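Local coordinates for protein putative platelet activating factor (PDB 2HSJ) that is of unproven function but probably hydrolyses ester bonds of lipid or other acyl substrates, at the interface of chains A and B. Sequence-based numbering; all coordinates share one arbitrary frame. Chains: chain A/B, Putative platelet activating factor.

The interface of chains A and B. Residues chain A 52-53, 199-200, 203; chain B 26-27, 30.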
ATOM      1  N   GLU A  52      -9.024  -1.318  -5.955  1.00  8.66           N
ATOM      2  CA  GLU A  52      -8.003  -1.261  -7.009  1.00  8.22           C
ATOM      3  C   GLU A  52      -7.870   0.126  -7.641  1.00  8.36           C
ATOM      4  O   GLU A  52      -6.837   0.424  -8.234  1.00  9.27           O
ATOM      5  CB  GLU A  52      -8.247  -2.365  -8.071  1.00  8.38           C
ATOM      6  CG  GLU A  52      -8.106  -3.765  -7.493  1.00 10.37           C
ATOM      7  CD  GLU A  52      -8.222  -4.845  -8.563  1.00  9.82           C
ATOM      8  OE1 GLU A  52      -7.199  -5.125  -9.244  1.00  9.42           O
ATOM      9  OE2 GLU A  52      -9.367  -5.335  -8.757  1.00 12.15           O
ATOM     10  N   LEU A  53      -8.889   0.974  -7.474  1.00  8.61           N
ATOM     11  CA  LEU A  53      -8.766   2.331  -8.039  1.00  8.39           C
ATOM     12  C   LEU A  53      -8.382   3.437  -7.069  1.00  8.85           C
ATOM     13  O   LEU A  53      -7.766   4.439  -7.522  1.00  9.65           O
ATOM     14  CB  LEU A  53     -10.008   2.733  -8.840  1.00  9.79           C
ATOM     15  CG  LEU A  53     -10.246   1.832 -10.051  1.00  9.74           C
ATOM     16  CD1 LEU A  53     -11.538   2.247 -10.746  1.00 12.59           C
ATOM     17  CD2 LEU A  53      -9.097   1.875 -11.072  1.00 11.64           C
ATOM     18  N   ILE A 199     -14.310   0.352 -16.951  1.00  8.59           N
ATOM     19  CA  ILE A 199     -13.198   0.667 -16.056  1.00  8.81           C
ATOM     20  C   ILE A 199     -12.598   2.058 -16.400  1.00  8.46           C
ATOM     21  O   ILE A 199     -12.210   2.783 -15.485  1.00  9.78           O
ATOM     22  CB  ILE A 199     -12.131  -0.475 -16.054  1.00  8.93           C
ATOM     23  CG1 ILE A 199     -12.718  -1.708 -15.352  1.00  9.76           C
ATOM     24  CG2 ILE A 199     -10.840  -0.038 -15.420  1.00  9.68           C
ATOM     25  CD1 ILE A 199     -13.177  -1.439 -13.919  1.00 11.33           C
ATOM     26  N   ALA A 200     -12.508   2.420 -17.692  1.00  9.23           N
ATOM     27  CA  ALA A 200     -12.055   3.777 -18.015  1.00  8.42           C
ATOM     28  C   ALA A 200     -12.958   4.799 -17.321  1.00  8.35           C
ATOM     29  O   ALA A 200     -12.477   5.838 -16.844  1.00  9.53           O
ATOM     30  CB  ALA A 200     -12.039   4.026 -19.516  1.00 10.09           C
ATOM     31  N   GLN A 203     -12.196   4.861 -13.664  1.00  9.04           N
ATOM     32  CA  GLN A 203     -10.920   5.526 -13.406  1.00  9.00           C
ATOM     33  C   GLN A 203     -11.124   7.051 -13.490  1.00  8.86           C
ATOM     34  O   GLN A 203     -10.559   7.798 -12.695  1.00 10.00           O
ATOM     35  CB  GLN A 203      -9.876   5.061 -14.407  1.00  9.31           C
ATOM     36  CG  GLN A 203      -8.524   5.698 -14.179  1.00 11.85           C
ATOM     37  CD  GLN A 203      -7.519   5.270 -15.235  1.00 14.03           C
ATOM     38  OE1 GLN A 203      -7.818   5.279 -16.443  1.00 14.31           O
ATOM     39  NE2 GLN A 203      -6.322   4.869 -14.783  1.00 13.51           N
TER
ATOM     40  N   HIS B  26      -8.752  -5.042 -17.709  1.00 10.64           N
ATOM     41  CA  HIS B  26      -8.390  -3.633 -17.663  1.00 11.32           C
ATOM     42  C   HIS B  26      -7.855  -3.250 -16.272  1.00 11.36           C
ATOM     43  O   HIS B  26      -6.860  -2.533 -16.158  1.00 11.54           O
ATOM     44  CB  HIS B  26      -9.576  -2.750 -18.033  1.00 12.23           C
ATOM     45  CG  HIS B  26      -9.199  -1.327 -18.353  1.00 14.00           C
ATOM     46  ND1 HIS B  26     -10.039  -0.503 -19.067  1.00 12.90           N
ATOM     47  CD2 HIS B  26      -8.074  -0.594 -18.120  1.00 14.19           C
ATOM     48  CE1 HIS B  26      -9.494   0.698 -19.196  1.00 14.69           C
ATOM     49  NE2 HIS B  26      -8.298   0.670 -18.634  1.00 17.72           N
ATOM     50  N   LEU B  27      -8.486  -3.759 -15.201  1.00 10.04           N
ATOM     51  CA  LEU B  27      -7.960  -3.459 -13.878  1.00 10.51           C
ATOM     52  C   LEU B  27      -6.554  -3.986 -13.679  1.00  9.97           C
ATOM     53  O   LEU B  27      -5.740  -3.380 -12.947  1.00 10.70           O
ATOM     54  CB  LEU B  27      -8.860  -4.054 -12.794  1.00 11.15           C
ATOM     55  CG  LEU B  27     -10.124  -3.280 -12.492  1.00 10.53           C
ATOM     56  CD1 LEU B  27     -10.944  -4.127 -11.489  1.00 10.47           C
ATOM     57  CD2 LEU B  27      -9.823  -1.895 -11.930  1.00 12.40           C
ATOM     58  N   ILE B  30      -4.348  -1.088 -14.727  1.00 10.31           N
ATOM     59  CA  ILE B  30      -4.420   0.230 -14.104  1.00 10.22           C
ATOM     60  C   ILE B  30      -4.588   0.195 -12.577  1.00 10.12           C
ATOM     61  O   ILE B  30      -4.603   1.241 -11.938  1.00  9.66           O
ATOM     62  CB  ILE B  30      -5.511   1.144 -14.733  1.00 10.15           C
ATOM     63  CG1 ILE B  30      -6.948   0.682 -14.395  1.00 10.72           C
ATOM     64  CG2 ILE B  30      -5.279   1.289 -16.270  1.00 11.75           C
ATOM     65  CD1 ILE B  30      -7.999   1.776 -14.671  1.00 10.03           C
TER
HETATM   66  O   HOH W   1      -5.735   3.913 -12.044  1.00 13.44           O
HETATM   67  O   HOH W   2     -12.604   0.598 -20.093  1.00 18.01           O
HETATM   68  O   HOH W   3      -7.403   3.303 -18.600  1.00 30.27           O
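The last turn of chain B's long N-terminal helix (3-30), ending at B:Ile30 with phi/psi of -110/-2°, brings B:His26, B:Leu27 and B:Ile30 against the start of helix 199-213 and the short helix 50-54 of chain A. Both chains carry the GDSL-like hydrolase fold, and the patch is part of a two-fold symmetric interface, recurring with the chains exchanged, in a deposited assembly of four copies that may not be the biological one.

A:Ile199 sits in the middle. Its CG2 methyl lies over one face of the B:His26 imidazole, 3.7 Å from the ring centroid and set off-centre, a CH-pi contact. The same methyl packs tightly on the CD1 methyl of B:Ile30, at 3.5 Å. The other branch of A:Ile199 ends in CD1, which rests 3.8 Å from CG of B:Leu27, the two side chains nearly perpendicular.

B:Ile30 reaches this spot with CG1 tucked into the cleft flanked by its backbone N and C (chi1 71°) and the chain then extended, sending CD1 among A:Ile199, A:Leu53 CD2 and the amide of A:Gln203, whose CD is 3.6 Å away. B:Leu27 splits its methyls: CD2 meets A:Leu53 CD2, while CD1 lies 3.4 Å from the carboxylate OE2 of A:Glu52.

Water ties the polar rim together. Two waters lie in the imidazole plane at its edge. One joins B:His26 ND1 to the backbone N of A:Ala200. The other water's O, 2.8 Å from B:His26 NE2, also bonds A:Gln203 OE1. A third links A:Gln203 NE2 to the carbonyl O of B:Ile30, so both ends of the carboxamide are engaged, which should fix its rotation against the B:Ile30 methyl.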